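Local atomic coordinates of geranyltranstransferase (Campylobacter jejuni, PDB entry 3NPK), a protein that probably condenses geranyl diphosphate with isopentenyl diphosphate to give farnesyl diphosphate and pyrophosphate in isoprenoid biosynthesis. Residues K160-H171 / N238-L246; A176-C187 / S197-G208. All coordinates share one frame; numbering follows the deposited sequence.

Contact 1: K160-H171 / N238-L246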
loop_
_atom_site.group_PDB
_atom_site.type_symbol
_atom_site.label_atom_id
_atom_site.label_comp_id
_atom_site.label_asym_id
_atom_site.label_seq_id
_atom_site.Cartn_x
_atom_site.Cartn_y
_atom_site.Cartn_z
ATOM N N LYS A 160 -22.132 -13.489 -12.324
ATOM C CA LYS A 160 -23.207 -12.619 -12.796
ATOM C C LYS A 160 -22.949 -12.192 -14.237
ATOM O O LYS A 160 -21.807 -12.187 -14.702
ATOM C CB LYS A 160 -23.328 -11.395 -11.876
ATOM C CG LYS A 160 -23.618 -11.764 -10.423
ATOM C CD LYS A 160 -23.616 -10.535 -9.522
ATOM C CE LYS A 160 -23.855 -10.902 -8.067
ATOM N NZ LYS A 160 -22.697 -11.646 -7.501
ATOM N N ARG A 161 -24.010 -11.829 -14.943
ATOM C CA ARG A 161 -23.876 -11.455 -16.348
ATOM C C ARG A 161 -23.412 -10.008 -16.507
ATOM O O ARG A 161 -24.025 -9.077 -15.956
ATOM C CB ARG A 161 -25.208 -11.639 -17.082
ATOM C CG ARG A 161 -25.123 -11.260 -18.558
ATOM C CD ARG A 161 -26.493 -11.360 -19.234
ATOM N NE ARG A 161 -27.460 -10.431 -18.646
ATOM C CZ ARG A 161 -27.490 -9.130 -18.912
ATOM N NH1 ARG A 161 -26.600 -8.606 -19.745
ATOM N NH2 ARG A 161 -28.403 -8.353 -18.343
ATOM N N LEU A 162 -22.331 -9.832 -17.266
ATOM C CA LEU A 162 -21.799 -8.514 -17.596
ATOM C C LEU A 162 -22.066 -8.193 -19.053
ATOM O O LEU A 162 -22.083 -9.089 -19.903
ATOM C CB LEU A 162 -20.284 -8.479 -17.376
ATOM C CG LEU A 162 -19.827 -8.585 -15.926
ATOM C CD1 LEU A 162 -18.320 -8.481 -15.814
ATOM C CD2 LEU A 162 -20.532 -7.528 -15.066
ATOM N N SER A 163 -22.246 -6.908 -19.333
ATOM C CA SER A 163 -22.308 -6.415 -20.696
ATOM C C SER A 163 -20.884 -6.292 -21.219
ATOM O O SER A 163 -19.919 -6.367 -20.452
ATOM C CB SER A 163 -22.959 -5.035 -20.718
ATOM O OG SER A 163 -22.077 -4.093 -20.130
ATOM N N LEU A 164 -20.757 -6.068 -22.519
ATOM C CA LEU A 164 -19.450 -5.862 -23.137
ATOM C C LEU A 164 -18.749 -4.660 -22.515
ATOM O O LEU A 164 -17.573 -4.732 -22.155
ATOM C CB LEU A 164 -19.625 -5.621 -24.639
ATOM C CG LEU A 164 -18.551 -6.095 -25.627
ATOM C CD1 LEU A 164 -18.465 -5.183 -26.865
ATOM C CD2 LEU A 164 -17.210 -6.303 -25.010
ATOM N N ASN A 165 -19.464 -3.546 -22.387
ATOM C CA ASN A 165 -18.847 -2.355 -21.793
ATOM C C ASN A 165 -18.376 -2.596 -20.354
ATOM O O ASN A 165 -17.308 -2.122 -19.934
ATOM C CB ASN A 165 -19.786 -1.152 -21.866
ATOM C CG ASN A 165 -19.884 -0.577 -23.269
ATOM O OD1 ASN A 165 -19.088 -0.916 -24.157
ATOM N ND2 ASN A 165 -20.854 0.310 -23.476
ATOM N N GLU A 166 -19.162 -3.358 -19.601
ATOM C CA GLU A 166 -18.800 -3.691 -18.227
ATOM C C GLU A 166 -17.574 -4.597 -18.166
ATOM O O GLU A 166 -16.683 -4.405 -17.328
ATOM C CB GLU A 166 -19.981 -4.350 -17.514
ATOM C CG GLU A 166 -21.031 -3.328 -17.142
ATOM C CD GLU A 166 -22.338 -3.940 -16.683
ATOM O OE1 GLU A 166 -22.594 -5.133 -16.969
ATOM O OE2 GLU A 166 -23.111 -3.209 -16.032
ATOM N N LEU A 167 -17.522 -5.568 -19.073
ATOM C CA LEU A 167 -16.377 -6.468 -19.133
ATOM C C LEU A 167 -15.115 -5.694 -19.521
ATOM O O LEU A 167 -14.057 -5.908 -18.941
ATOM C CB LEU A 167 -16.666 -7.614 -20.108
ATOM C CG LEU A 167 -15.613 -8.717 -20.208
ATOM C CD1 LEU A 167 -15.356 -9.376 -18.856
ATOM C CD2 LEU A 167 -16.053 -9.750 -21.236
ATOM N N GLU A 168 -15.242 -4.770 -20.474
ATOM C CA GLU A 168 -14.125 -3.904 -20.842
ATOM C C GLU A 168 -13.652 -3.076 -19.653
ATOM O O GLU A 168 -12.451 -2.948 -19.415
ATOM C CB GLU A 168 -14.522 -2.998 -22.013
ATOM C CG GLU A 168 -14.587 -3.741 -23.325
ATOM C CD GLU A 168 -15.328 -2.986 -24.422
ATOM O OE1 GLU A 168 -16.040 -1.997 -24.127
ATOM O OE2 GLU A 168 -15.220 -3.406 -25.589
ATOM N N PHE A 169 -14.595 -2.524 -18.898
ATOM C CA PHE A 169 -14.267 -1.718 -17.714
ATOM C C PHE A 169 -13.490 -2.566 -16.708
ATOM O O PHE A 169 -12.448 -2.151 -16.172
ATOM C CB PHE A 169 -15.565 -1.171 -17.085
ATOM C CG PHE A 169 -15.345 -0.224 -15.918
ATOM C CD1 PHE A 169 -15.020 -0.718 -14.653
ATOM C CD2 PHE A 169 -15.481 1.162 -16.078
ATOM C CE1 PHE A 169 -14.828 0.138 -13.579
ATOM C CE2 PHE A 169 -15.299 2.018 -14.998
ATOM C CZ PHE A 169 -14.970 1.503 -13.747
ATOM N N LEU A 170 -14.016 -3.760 -16.451
ATOM C CA LEU A 170 -13.390 -4.692 -15.510
ATOM C C LEU A 170 -11.919 -4.892 -15.858
ATOM O O LEU A 170 -11.040 -4.681 -15.028
ATOM C CB LEU A 170 -14.163 -6.023 -15.535
ATOM C CG LEU A 170 -13.769 -7.161 -14.594
ATOM C CD1 LEU A 170 -14.883 -8.203 -14.648
ATOM C CD2 LEU A 170 -12.416 -7.800 -14.943
ATOM N N HIS A 171 -11.651 -5.308 -17.086
ATOM C CA HIS A 171 -10.288 -5.658 -17.468
ATOM C C HIS A 171 -9.381 -4.448 -17.584
ATOM O O HIS A 171 -8.199 -4.520 -17.258
ATOM C CB HIS A 171 -10.297 -6.483 -18.754
ATOM C CG HIS A 171 -10.705 -7.899 -18.517
ATOM N ND1 HIS A 171 -11.839 -8.472 -19.053
ATOM C CD2 HIS A 171 -10.126 -8.853 -17.749
ATOM C CE1 HIS A 171 -11.931 -9.723 -18.635
ATOM N NE2 HIS A 171 -10.897 -9.980 -17.854
ATOM N N ASN A 238 -18.156 -14.847 -17.802
ATOM C CA ASN A 238 -18.089 -13.690 -18.694
ATOM C C ASN A 238 -16.834 -13.703 -19.545
ATOM O O ASN A 238 -15.724 -13.659 -19.025
ATOM C CB ASN A 238 -18.115 -12.388 -17.891
ATOM C CG ASN A 238 -19.392 -12.224 -17.085
ATOM O OD1 ASN A 238 -20.479 -12.072 -17.648
ATOM N ND2 ASN A 238 -19.263 -12.254 -15.764
ATOM N N SER A 239 -16.994 -13.749 -20.859
ATOM C CA SER A 239 -15.819 -13.692 -21.721
ATOM C C SER A 239 -16.111 -12.933 -23.004
ATOM O O SER A 239 -17.265 -12.813 -23.425
ATOM C CB SER A 239 -15.284 -15.100 -22.020
ATOM O OG SER A 239 -15.711 -15.570 -23.288
ATOM N N PHE A 240 -15.054 -12.413 -23.620
ATOM C CA PHE A 240 -15.205 -11.654 -24.854
ATOM C C PHE A 240 -15.721 -12.560 -25.975
ATOM O O PHE A 240 -16.410 -12.104 -26.896
ATOM C CB PHE A 240 -13.868 -11.023 -25.255
ATOM C CG PHE A 240 -13.475 -9.827 -24.420
ATOM C CD1 PHE A 240 -14.048 -8.587 -24.651
ATOM C CD2 PHE A 240 -12.524 -9.945 -23.414
ATOM C CE1 PHE A 240 -13.679 -7.483 -23.894
ATOM C CE2 PHE A 240 -12.145 -8.847 -22.658
ATOM C CZ PHE A 240 -12.720 -7.614 -22.899
ATOM N N VAL A 241 -15.367 -13.838 -25.903
ATOM C CA VAL A 241 -15.809 -14.806 -26.902
ATOM C C VAL A 241 -17.307 -15.092 -26.770
ATOM O O VAL A 241 -18.025 -15.173 -27.767
ATOM C CB VAL A 241 -15.011 -16.122 -26.810
ATOM C CG1 VAL A 241 -15.558 -17.144 -27.798
ATOM C CG2 VAL A 241 -13.528 -15.861 -27.069
ATOM N N ASN A 242 -17.777 -15.230 -25.536
ATOM C CA ASN A 242 -19.199 -15.456 -25.291
ATOM C C ASN A 242 -20.058 -14.293 -25.769
ATOM O O ASN A 242 -21.128 -14.494 -26.345
ATOM C CB ASN A 242 -19.457 -15.713 -23.809
ATOM C CG ASN A 242 -18.963 -17.070 -23.362
ATOM O OD1 ASN A 242 -18.991 -18.036 -24.131
ATOM N ND2 ASN A 242 -18.511 -17.159 -22.112
ATOM N N LEU A 243 -19.582 -13.078 -25.531
ATOM C CA LEU A 243 -20.333 -11.881 -25.880
ATOM C C LEU A 243 -20.271 -11.574 -27.367
ATOM O O LEU A 243 -21.281 -11.209 -27.975
ATOM C CB LEU A 243 -19.811 -10.676 -25.097
ATOM C CG LEU A 243 -20.083 -10.671 -23.596
ATOM C CD1 LEU A 243 -19.461 -9.453 -22.946
ATOM C CD2 LEU A 243 -21.580 -10.695 -23.351
ATOM N N LEU A 244 -19.085 -11.723 -27.948
ATOM C CA LEU A 244 -18.859 -11.307 -29.329
ATOM C C LEU A 244 -18.952 -12.457 -30.321
ATOM O O LEU A 244 -19.210 -12.243 -31.505
ATOM C CB LEU A 244 -17.489 -10.637 -29.461
ATOM C CG LEU A 244 -17.255 -9.354 -28.658
ATOM C CD1 LEU A 244 -15.781 -8.966 -28.687
ATOM C CD2 LEU A 244 -18.128 -8.228 -29.197
ATOM N N GLY A 245 -18.730 -13.673 -29.839
ATOM C CA GLY A 245 -18.556 -14.807 -30.724
ATOM C C GLY A 245 -17.088 -14.898 -31.073
ATOM O O GLY A 245 -16.410 -13.871 -31.180
ATOM N N LEU A 246 -16.589 -16.118 -31.238
ATOM C CA LEU A 246 -15.166 -16.334 -31.475
ATOM C C LEU A 246 -14.672 -15.531 -32.674
ATOM O O LEU A 246 -13.617 -14.890 -32.615
ATOM C CB LEU A 246 -14.881 -17.822 -31.688
ATOM C CG LEU A 246 -13.400 -18.199 -31.757
ATOM C CD1 LEU A 246 -12.687 -17.828 -30.464
ATOM C CD2 LEU A 246 -13.239 -19.689 -32.058
HETATM O O HOH W 1 -21.211 -11.668 -20.085
#
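Phe240 enters the surface of helix 164-171 as a knob among Leu164, Leu167, Glu168 and His171, and this is the tight part of the contact. Leu167 CD2 stands 4.0 Å from the centroid of the Phe240 ring and 4° off its normal, a CH-pi contact squarely over one face, while Glu168 CG meets the ring edge in plane. With CG anti to the backbone N (chi1 -175°), Leu167 also brings CD2 to 3.8 Å from Leu243 CD1. In the mainly helical polyprenyl synthase fold, helix 240-244 runs nearly antiparallel to segment 164-171 (161°), the first turns of helix 164-189. Each helix has a serine N-cap: Ser163 forms a capping box with Glu166, and Ser239 OG accepts from Asn242 N.

The other side is polar, and a water takes part in it. Asn238 ND2 donates to Lys160 O at 2.8 Å, almost in line with the carbonyl and in the amide plane of Asn238. Its OD1 receives Leu162 N at 2.9 Å from above the carbonyl plane. The water gives one hydrogen to this OD1 and the other to Leu162 O, bridging side chain and backbone where Asn238 is exposed.

Contact 2: A176-C187 / S197-G208; sequences ARLIAAALKMGC and SNQIYKLGLKLG
Ala180 CB lies over one face of the Tyr201 ring, 3.5 Å from its centroid and 16° off the normal, a close CH-pi contact displaced toward the rim. The ring is the knob in a hole made by Arg177, Ala180, Ala181 and Lys184. Tyr201 reaches it with CG anti to its backbone N (chi1 -178°), which lays the ring across helix 176-187. Beside it, Leu205 CD2 packs 3.7 Å from Ala180 CB.

The backbones nearly touch here: Ala180 CA and Gly204 CA are 3.9 Å apart, and Ala176 CA and Gly208 CA 4.1 Å. Each glycine faces an alanine, in keeping with an axis separation of 7.3 Å at an interhelical angle of 147°. This Ala/Gly face joins consecutive antiparallel helices of the polyprenyl synthase bundle, with the Ile179 side chain about 7 Å from the bound pyrophosphate. Leu183 CD1 rests against Gly204 CA. Farther along, Leu183 CB meets Ile200 CG2 at 3.5 Å, and Cys187 SG meets Ile200 CD1 at 3.6 Å.

Outside this layer, Tyr201 OH is hydrogen-bonded to Asn141 OD1 of helix 128-142, which fixes the far end of the ring, and Ser197 OG to Asn193 O in the turn between the helices. The extended Lys184 chain passes Tyr201 and shares a water with Asn198 ND2, though its own bond to that water is weak.

Direct contacts are thus van der Waals and CH-pi, supplemented by this weak water bridge at the edge, so cohesion probably depends mainly on close shape fit.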
loop_
_atom_site.group_PDB
_atom_site.type_symbol
_atom_site.label_atom_id
_atom_site.label_comp_id
_atom_site.label_asym_id
_atom_site.label_seq_id
_atom_site.Cartn_x
_atom_site.Cartn_y
_atom_site.Cartn_z
ATOM N N ALA A 176 -5.153 -3.628 -17.153
ATOM C CA ALA A 176 -4.566 -2.728 -18.151
ATOM C C ALA A 176 -3.962 -1.477 -17.523
ATOM O O ALA A 176 -2.942 -0.986 -17.988
ATOM C CB ALA A 176 -5.577 -2.337 -19.221
ATOM N N ARG A 177 -4.587 -0.947 -16.474
ATOM C CA ARG A 177 -4.087 0.305 -15.914
ATOM C C ARG A 177 -2.683 0.173 -15.330
ATOM O O ARG A 177 -1.880 1.079 -15.471
ATOM C CB ARG A 177 -5.082 0.938 -14.930
ATOM C CG ARG A 177 -6.180 1.733 -15.679
ATOM C CD ARG A 177 -7.070 2.562 -14.777
ATOM N NE ARG A 177 -8.064 3.273 -15.576
ATOM C CZ ARG A 177 -8.867 4.229 -15.122
ATOM N NH1 ARG A 177 -8.822 4.606 -13.854
ATOM N NH2 ARG A 177 -9.711 4.815 -15.957
ATOM N N LEU A 178 -2.374 -0.959 -14.699
ATOM C CA LEU A 178 -1.034 -1.153 -14.145
ATOM C C LEU A 178 0.025 -1.333 -15.251
ATOM O O LEU A 178 1.166 -0.878 -15.108
ATOM C CB LEU A 178 -1.006 -2.331 -13.162
ATOM C CG LEU A 178 0.289 -2.428 -12.335
ATOM C CD1 LEU A 178 0.506 -1.195 -11.491
ATOM C CD2 LEU A 178 0.286 -3.670 -11.458
ATOM N N ILE A 179 -0.352 -1.983 -16.356
ATOM C CA ILE A 179 0.524 -2.091 -17.529
ATOM C C ILE A 179 0.789 -0.708 -18.142
ATOM O O ILE A 179 1.942 -0.339 -18.422
ATOM C CB ILE A 179 -0.066 -3.079 -18.570
ATOM C CG1 ILE A 179 0.010 -4.504 -18.008
ATOM C CG2 ILE A 179 0.663 -2.990 -19.900
ATOM C CD1 ILE A 179 -0.857 -5.511 -18.717
ATOM N N ALA A 180 -0.270 0.069 -18.320
ATOM C CA ALA A 180 -0.134 1.456 -18.781
ATOM C C ALA A 180 0.737 2.277 -17.821
ATOM O O ALA A 180 1.580 3.090 -18.241
ATOM C CB ALA A 180 -1.523 2.100 -18.929
ATOM N N ALA A 181 0.542 2.066 -16.525
ATOM C CA ALA A 181 1.338 2.785 -15.528
ATOM C C ALA A 181 2.828 2.464 -15.656
ATOM O O ALA A 181 3.665 3.338 -15.500
ATOM C CB ALA A 181 0.852 2.459 -14.112
ATOM N N ALA A 182 3.164 1.207 -15.936
ATOM C CA ALA A 182 4.568 0.843 -16.069
ATOM C C ALA A 182 5.222 1.654 -17.178
ATOM O O ALA A 182 6.322 2.195 -17.012
ATOM C CB ALA A 182 4.696 -0.637 -16.357
ATOM N N LEU A 183 4.548 1.733 -18.324
ATOM C CA LEU A 183 5.053 2.524 -19.449
ATOM C C LEU A 183 5.122 4.010 -19.091
ATOM O O LEU A 183 6.145 4.658 -19.340
ATOM C CB LEU A 183 4.173 2.319 -20.680
ATOM C CG LEU A 183 4.332 0.938 -21.308
ATOM C CD1 LEU A 183 3.158 0.597 -22.245
ATOM C CD2 LEU A 183 5.680 0.823 -22.051
ATOM N N LYS A 184 4.053 4.548 -18.495
ATOM C CA LYS A 184 4.025 5.976 -18.162
ATOM C C LYS A 184 5.109 6.326 -17.133
ATOM O O LYS A 184 5.741 7.373 -17.213
ATOM C CB LYS A 184 2.651 6.407 -17.633
ATOM C CG LYS A 184 2.561 7.933 -17.421
ATOM C CD LYS A 184 1.188 8.398 -17.049
ATOM C CE LYS A 184 1.189 9.934 -16.914
ATOM N NZ LYS A 184 -0.105 10.482 -16.474
HETATM N N MSE A 185 5.329 5.438 -16.174
HETATM C CA MSE A 185 6.367 5.657 -15.177
HETATM C C MSE A 185 7.765 5.707 -15.821
HETATM O O MSE A 185 8.622 6.506 -15.409
HETATM C CB MSE A 185 6.279 4.578 -14.097
HETATM C CG MSE A 185 5.040 4.794 -13.235
HETATM SE SE MSE A 185 4.602 3.313 -12.058
HETATM C CE MSE A 185 5.879 3.689 -10.638
ATOM N N GLY A 186 8.004 4.876 -16.831
ATOM C CA GLY A 186 9.255 4.997 -17.581
ATOM C C GLY A 186 9.388 6.405 -18.171
ATOM O O GLY A 186 10.459 7.028 -18.119
ATOM N N CYS A 187 8.293 6.928 -18.706
ATOM C CA CYS A 187 8.302 8.266 -19.294
ATOM C C CYS A 187 8.579 9.317 -18.221
ATOM O O CYS A 187 9.338 10.280 -18.447
ATOM C CB CYS A 187 6.962 8.560 -19.979
ATOM S SG CYS A 187 6.597 7.501 -21.389
ATOM N N SER A 197 3.891 11.057 -23.296
ATOM C CA SER A 197 3.663 10.191 -22.137
ATOM C C SER A 197 2.224 9.699 -22.121
ATOM O O SER A 197 1.969 8.536 -21.832
ATOM C CB SER A 197 3.985 10.933 -20.842
ATOM O OG SER A 197 5.355 11.293 -20.817
ATOM N N ASN A 198 1.279 10.581 -22.438
ATOM C CA ASN A 198 -0.130 10.194 -22.446
ATOM C C ASN A 198 -0.410 9.198 -23.576
ATOM O O ASN A 198 -1.216 8.286 -23.423
ATOM C CB ASN A 198 -1.032 11.429 -22.606
ATOM C CG ASN A 198 -1.045 12.321 -21.370
ATOM O OD1 ASN A 198 -1.410 13.513 -21.437
ATOM N ND2 ASN A 198 -0.654 11.768 -20.246
ATOM N N GLN A 199 0.239 9.383 -24.722
ATOM C CA GLN A 199 0.069 8.443 -25.834
ATOM C C GLN A 199 0.559 7.057 -25.447
ATOM O O GLN A 199 -0.053 6.044 -25.798
ATOM C CB GLN A 199 0.789 8.938 -27.094
ATOM C CG GLN A 199 0.118 10.174 -27.669
ATOM C CD GLN A 199 0.744 10.656 -28.957
ATOM O OE1 GLN A 199 0.155 11.476 -29.664
ATOM N NE2 GLN A 199 1.943 10.167 -29.263
ATOM N N ILE A 200 1.672 7.016 -24.725
ATOM C CA ILE A 200 2.267 5.739 -24.334
ATOM C C ILE A 200 1.414 5.043 -23.256
ATOM O O ILE A 200 1.238 3.826 -23.287
ATOM C CB ILE A 200 3.748 5.966 -23.928
ATOM C CG1 ILE A 200 4.591 6.228 -25.182
ATOM C CG2 ILE A 200 4.305 4.802 -23.162
ATOM C CD1 ILE A 200 5.944 6.908 -24.904
ATOM N N TYR A 201 0.847 5.810 -22.329
ATOM C CA TYR A 201 -0.109 5.246 -21.374
ATOM C C TYR A 201 -1.289 4.604 -22.113
ATOM O O TYR A 201 -1.696 3.484 -21.810
ATOM C CB TYR A 201 -0.587 6.329 -20.415
ATOM C CG TYR A 201 -1.547 5.860 -19.346
ATOM C CD1 TYR A 201 -1.089 5.417 -18.108
ATOM C CD2 TYR A 201 -2.917 5.871 -19.571
ATOM C CE1 TYR A 201 -1.979 5.011 -17.115
ATOM C CE2 TYR A 201 -3.812 5.461 -18.590
ATOM C CZ TYR A 201 -3.338 5.030 -17.368
ATOM O OH TYR A 201 -4.215 4.629 -16.393
ATOM N N LYS A 202 -1.824 5.308 -23.106
ATOM C CA LYS A 202 -2.947 4.775 -23.877
ATOM C C LYS A 202 -2.577 3.504 -24.635
ATOM O O LYS A 202 -3.394 2.589 -24.763
ATOM C CB LYS A 202 -3.490 5.838 -24.826
ATOM C CG LYS A 202 -4.206 6.946 -24.103
ATOM C CD LYS A 202 -4.786 7.935 -25.096
ATOM C CE LYS A 202 -5.697 8.945 -24.409
ATOM N NZ LYS A 202 -6.741 9.477 -25.338
ATOM N N LEU A 203 -1.339 3.416 -25.109
ATOM C CA LEU A 203 -0.875 2.183 -25.742
ATOM C C LEU A 203 -0.856 1.039 -24.728
ATOM O O LEU A 203 -1.286 -0.079 -25.035
ATOM C CB LEU A 203 0.506 2.383 -26.357
ATOM C CG LEU A 203 1.237 1.124 -26.827
ATOM C CD1 LEU A 203 0.484 0.443 -27.976
ATOM C CD2 LEU A 203 2.674 1.468 -27.266
ATOM N N GLY A 204 -0.385 1.315 -23.514
ATOM C CA GLY A 204 -0.443 0.308 -22.456
ATOM C C GLY A 204 -1.855 -0.203 -22.188
ATOM O O GLY A 204 -2.061 -1.405 -21.998
ATOM N N LEU A 205 -2.839 0.698 -22.191
ATOM C CA LEU A 205 -4.230 0.287 -21.966
ATOM C C LEU A 205 -4.671 -0.673 -23.056
ATOM O O LEU A 205 -5.362 -1.665 -22.790
ATOM C CB LEU A 205 -5.160 1.494 -21.975
ATOM C CG LEU A 205 -5.001 2.495 -20.842
ATOM C CD1 LEU A 205 -5.997 3.631 -21.070
ATOM C CD2 LEU A 205 -5.185 1.844 -19.445
ATOM N N LYS A 206 -4.284 -0.367 -24.292
ATOM C CA LYS A 206 -4.663 -1.211 -25.425
ATOM C C LYS A 206 -4.008 -2.590 -25.322
ATOM O O LYS A 206 -4.645 -3.609 -25.559
ATOM C CB LYS A 206 -4.309 -0.536 -26.751
ATOM C CG LYS A 206 -4.969 -1.188 -27.948
ATOM C CD LYS A 206 -4.768 -0.371 -29.205
ATOM C CE LYS A 206 -5.594 0.888 -29.165
ATOM N NZ LYS A 206 -5.439 1.649 -30.430
ATOM N N LEU A 207 -2.736 -2.621 -24.948
ATOM C CA LEU A 207 -2.033 -3.892 -24.802
ATOM C C LEU A 207 -2.717 -4.743 -23.745
ATOM O O LEU A 207 -2.908 -5.944 -23.933
ATOM C CB LEU A 207 -0.581 -3.649 -24.400
ATOM C CG LEU A 207 0.287 -3.036 -25.498
ATOM C CD1 LEU A 207 1.690 -2.881 -24.981
ATOM C CD2 LEU A 207 0.248 -3.908 -26.742
ATOM N N GLY A 208 -3.079 -4.115 -22.626
ATOM C CA GLY A 208 -3.748 -4.832 -21.558
ATOM C C GLY A 208 -5.026 -5.499 -22.039
ATOM O O GLY A 208 -5.291 -6.666 -21.725
HETATM O O HOH W 2 0.864 13.061 -18.350
#

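In the fold
From the N terminus, the chain first reaches 160-171, whose helical part opens helix 164-189. The same helix then supplies 176-187, and a short turn leads into helix 194-220, where 197-208 closes contact 2 as a local helical hairpin whose segments are separated by nine residues. Beyond an unmodelled stretch at 222-237, 238-246 returns to the start of helix 164-189 and closes contact 1 after 66 intervening residues, so the smaller loop lies wholly within the larger. The centres of the two contacts lie about 22 Å apart. Contact 2 joins two central helices in the buried interior, whereas contact 1 fastens helix 240-244 at the periphery, near the second subunit's Phe23, which packs on Leu162.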